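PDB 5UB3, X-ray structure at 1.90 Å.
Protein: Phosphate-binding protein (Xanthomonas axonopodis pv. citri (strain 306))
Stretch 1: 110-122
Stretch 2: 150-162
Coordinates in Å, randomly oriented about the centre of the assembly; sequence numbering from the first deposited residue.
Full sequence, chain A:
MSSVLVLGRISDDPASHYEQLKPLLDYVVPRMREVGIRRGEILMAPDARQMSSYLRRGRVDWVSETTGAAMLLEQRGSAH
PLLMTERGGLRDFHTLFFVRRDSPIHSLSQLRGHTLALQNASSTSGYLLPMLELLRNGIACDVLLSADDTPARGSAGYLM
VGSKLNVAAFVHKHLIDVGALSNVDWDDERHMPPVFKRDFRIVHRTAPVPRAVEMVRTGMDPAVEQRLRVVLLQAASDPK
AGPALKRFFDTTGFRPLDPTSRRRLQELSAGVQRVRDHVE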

# COMPACT_ATOMS: atom_id res chain seq x y z
N GLN A 110 -1.40 11.31 23.04
CA GLN A 110 -1.88 10.35 24.09
C GLN A 110 -1.76 8.88 23.74
O GLN A 110 -2.18 8.01 24.53
CB GLN A 110 -3.33 10.66 24.44
CG GLN A 110 -3.46 12.04 25.07
CD GLN A 110 -4.91 12.48 25.23
OE1 GLN A 110 -5.83 11.71 25.00
NE2 GLN A 110 -5.11 13.72 25.64
N LEU A 111 -1.16 8.56 22.58
CA LEU A 111 -0.72 7.18 22.34
C LEU A 111 0.35 6.68 23.32
O LEU A 111 0.49 5.46 23.49
CB LEU A 111 -0.13 7.00 20.94
CG LEU A 111 -1.03 6.31 19.96
CD1 LEU A 111 -2.21 7.24 19.65
CD2 LEU A 111 -0.19 6.03 18.73
N ARG A 112 1.09 7.60 23.95
CA ARG A 112 2.12 7.23 24.94
C ARG A 112 1.52 6.46 26.08
O ARG A 112 0.42 6.75 26.52
CB ARG A 112 2.97 8.45 25.34
CG ARG A 112 3.62 9.02 24.05
CD ARG A 112 4.91 9.77 24.20
NE ARG A 112 4.69 10.91 25.06
CZ ARG A 112 5.29 11.15 26.23
NH1 ARG A 112 6.28 10.38 26.74
NH2 ARG A 112 4.93 12.25 26.88
N GLY A 113 2.15 5.37 26.43
CA GLY A 113 1.54 4.38 27.31
C GLY A 113 0.59 3.37 26.73
O GLY A 113 0.14 2.51 27.44
N HIS A 114 0.27 3.44 25.44
CA HIS A 114 -0.78 2.64 24.85
C HIS A 114 -0.28 1.84 23.67
O HIS A 114 0.86 2.02 23.24
CB HIS A 114 -1.93 3.54 24.43
CG HIS A 114 -2.68 4.08 25.60
ND1 HIS A 114 -2.50 5.36 26.06
CD2 HIS A 114 -3.52 3.48 26.46
CE1 HIS A 114 -3.24 5.54 27.14
NE2 HIS A 114 -3.87 4.41 27.40
N THR A 115 -1.12 0.98 23.16
CA THR A 115 -0.73 0.06 22.13
C THR A 115 -1.45 0.42 20.81
O THR A 115 -2.57 0.90 20.78
CB THR A 115 -1.00 -1.40 22.56
OG1 THR A 115 -2.38 -1.53 22.81
CG2 THR A 115 -0.27 -1.72 23.80
N LEU A 116 -0.76 0.16 19.74
CA LEU A 116 -1.23 0.45 18.41
C LEU A 116 -1.17 -0.82 17.56
O LEU A 116 -0.16 -1.44 17.50
CB LEU A 116 -0.28 1.47 17.81
CG LEU A 116 -0.42 1.84 16.35
CD1 LEU A 116 -1.70 2.60 16.04
CD2 LEU A 116 0.76 2.72 15.99
N ALA A 117 -2.25 -1.12 16.85
CA ALA A 117 -2.36 -2.19 15.89
C ALA A 117 -1.95 -1.71 14.52
O ALA A 117 -2.58 -0.81 13.99
CB ALA A 117 -3.82 -2.68 15.81
N LEU A 118 -0.93 -2.33 13.97
CA LEU A 118 -0.48 -2.08 12.62
C LEU A 118 -0.60 -3.32 11.79
O LEU A 118 -0.88 -4.41 12.29
CB LEU A 118 0.95 -1.65 12.68
CG LEU A 118 1.11 -0.35 13.48
CD1 LEU A 118 2.57 0.10 13.46
CD2 LEU A 118 0.26 0.73 12.88
N GLN A 119 -0.36 -3.18 10.50
CA GLN A 119 -0.59 -4.27 9.62
C GLN A 119 0.58 -5.20 9.34
O GLN A 119 0.63 -6.30 9.90
CB GLN A 119 -1.23 -3.74 8.38
CG GLN A 119 -2.68 -3.41 8.65
CD GLN A 119 -3.31 -2.61 7.55
OE1 GLN A 119 -3.28 -2.99 6.36
NE2 GLN A 119 -3.90 -1.48 7.92
N ASN A 120 1.43 -4.85 8.41
CA ASN A 120 2.67 -5.57 8.14
C ASN A 120 3.58 -4.51 7.59
O ASN A 120 3.10 -3.43 7.26
CB ASN A 120 2.53 -6.67 7.08
CG ASN A 120 1.95 -6.15 5.77
OD1 ASN A 120 2.51 -5.27 5.08
ND2 ASN A 120 0.78 -6.66 5.47
N ALA A 121 4.87 -4.82 7.41
CA ALA A 121 5.89 -3.81 7.09
C ALA A 121 5.78 -3.19 5.68
O ALA A 121 6.33 -2.11 5.42
CB ALA A 121 7.27 -4.38 7.33
N SER A 122 5.03 -3.87 4.80
CA SER A 122 4.81 -3.43 3.46
C SER A 122 3.58 -2.50 3.31
O SER A 122 3.35 -1.93 2.23
CB SER A 122 4.78 -4.68 2.54
OG SER A 122 5.95 -5.53 2.81
N THR A 150 3.51 -5.15 27.08
CA THR A 150 3.07 -3.79 27.36
C THR A 150 4.16 -2.80 27.01
O THR A 150 5.35 -3.14 27.09
CB THR A 150 2.71 -3.65 28.82
OG1 THR A 150 3.81 -4.13 29.59
CG2 THR A 150 1.48 -4.49 29.11
N PRO A 151 3.75 -1.59 26.60
CA PRO A 151 4.69 -0.55 26.29
C PRO A 151 5.43 -0.06 27.53
O PRO A 151 4.96 -0.24 28.63
CB PRO A 151 3.81 0.53 25.68
CG PRO A 151 2.51 0.39 26.36
CD PRO A 151 2.36 -1.09 26.57
N ALA A 152 6.61 0.49 27.33
CA ALA A 152 7.30 1.18 28.41
C ALA A 152 6.39 2.38 28.76
O ALA A 152 5.64 2.88 27.92
CB ALA A 152 8.66 1.68 27.91
N ARG A 153 6.39 2.81 30.01
CA ARG A 153 5.63 4.05 30.26
C ARG A 153 6.43 5.22 29.67
O ARG A 153 7.67 5.19 29.62
CB ARG A 153 5.21 4.21 31.70
CG ARG A 153 6.31 4.31 32.72
CD ARG A 153 5.73 4.07 34.11
NE ARG A 153 5.55 2.63 34.30
CZ ARG A 153 4.43 1.99 34.66
NH1 ARG A 153 3.28 2.64 34.92
NH2 ARG A 153 4.48 0.66 34.80
N GLY A 154 5.71 6.17 29.11
CA GLY A 154 6.31 7.21 28.34
C GLY A 154 6.35 6.83 26.88
O GLY A 154 6.52 7.70 26.03
N SER A 155 6.18 5.55 26.52
CA SER A 155 6.27 5.17 25.09
C SER A 155 4.99 4.45 24.64
O SER A 155 4.28 3.91 25.48
CB SER A 155 7.50 4.30 24.85
OG SER A 155 8.66 5.00 25.18
N ALA A 156 4.71 4.46 23.35
CA ALA A 156 3.74 3.56 22.80
C ALA A 156 4.44 2.24 22.45
O ALA A 156 5.69 2.07 22.56
CB ALA A 156 3.12 4.15 21.56
N GLY A 157 3.62 1.30 22.02
CA GLY A 157 4.08 0.06 21.48
C GLY A 157 3.13 -0.39 20.38
O GLY A 157 1.92 -0.04 20.41
N TYR A 158 3.65 -1.14 19.44
CA TYR A 158 2.82 -1.62 18.36
C TYR A 158 2.81 -3.10 18.27
O TYR A 158 3.79 -3.76 18.63
CB TYR A 158 3.17 -1.00 17.01
CG TYR A 158 4.44 -1.45 16.40
CD1 TYR A 158 5.61 -0.90 16.78
CD2 TYR A 158 4.45 -2.42 15.40
CE1 TYR A 158 6.79 -1.31 16.21
CE2 TYR A 158 5.62 -2.81 14.82
CZ TYR A 158 6.78 -2.25 15.23
OH TYR A 158 7.97 -2.59 14.69
N LEU A 159 1.67 -3.59 17.80
CA LEU A 159 1.49 -4.99 17.51
C LEU A 159 1.07 -5.17 16.05
O LEU A 159 0.10 -4.55 15.60
CB LEU A 159 0.40 -5.53 18.39
CG LEU A 159 0.80 -5.61 19.84
CD1 LEU A 159 -0.42 -5.62 20.72
CD2 LEU A 159 1.63 -6.86 20.03
N MET A 160 1.76 -6.06 15.36
CA MET A 160 1.39 -6.41 13.99
C MET A 160 0.31 -7.46 14.06
O MET A 160 0.55 -8.54 14.55
CB MET A 160 2.57 -6.96 13.22
CG MET A 160 3.78 -6.06 13.27
SD MET A 160 3.51 -4.55 12.34
CE MET A 160 4.70 -4.92 11.04
N VAL A 161 -0.86 -7.14 13.51
CA VAL A 161 -1.99 -8.05 13.47
C VAL A 161 -2.33 -8.56 12.03
O VAL A 161 -3.29 -9.30 11.84
CB VAL A 161 -3.20 -7.42 14.16
CG1 VAL A 161 -2.84 -6.96 15.57
CG2 VAL A 161 -3.75 -6.24 13.38
N GLY A 162 -1.55 -8.13 11.04
CA GLY A 162 -1.72 -8.55 9.63
C GLY A 162 -2.81 -7.77 8.89
O GLY A 162 -2.56 -6.76 8.20

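In a parallel ladder, the hydrogen bonds of a residue go to the two neighbours of its partner, not to the partner itself, as here. Stretch 2 enters with Pro151, whose ring packs on the loop before the first strand, CG lying 3.4 Å from Gly113 O. A type II turn from Ala152 to Ser155 then faces another from Leu111 to His114, each with glycine at its third position, where the backbone angles would jam a CB against the preceding carbonyl O. The turns are joined by two hydrogen bonds: Arg112 NH1 to Gly154 O (2.8 Å), at the guanidinium edge, near its plane, and Gly113 N to Ser155 O (2.8 Å). Ala156 sets its CB 3.5 Å from Leu111 O.

Gly157 N donates to His114 O (3.1 Å), while Gly157 O accepts from Leu116 N (2.8 Å), so Gly157 straddles Thr115. Tyr158 makes no such bond; its CA lies 3.1 Å from Leu116 O, and its CD2 meets Leu118 CD1 at 3.7 Å. Leu159 repeats the straddle around Ala117, its N bonding Leu116 O (2.8 Å) and its O Leu118 N (2.9 Å). The Met160 side chain reaches across, SD 3.9 Å from Leu118 CB and CE 3.6 Å from Asn120 CA. Val161 N bonds Leu118 O (3.0 Å), before a weak bond from Gly162 N to Gln119 O (3.1 Å) closes the series.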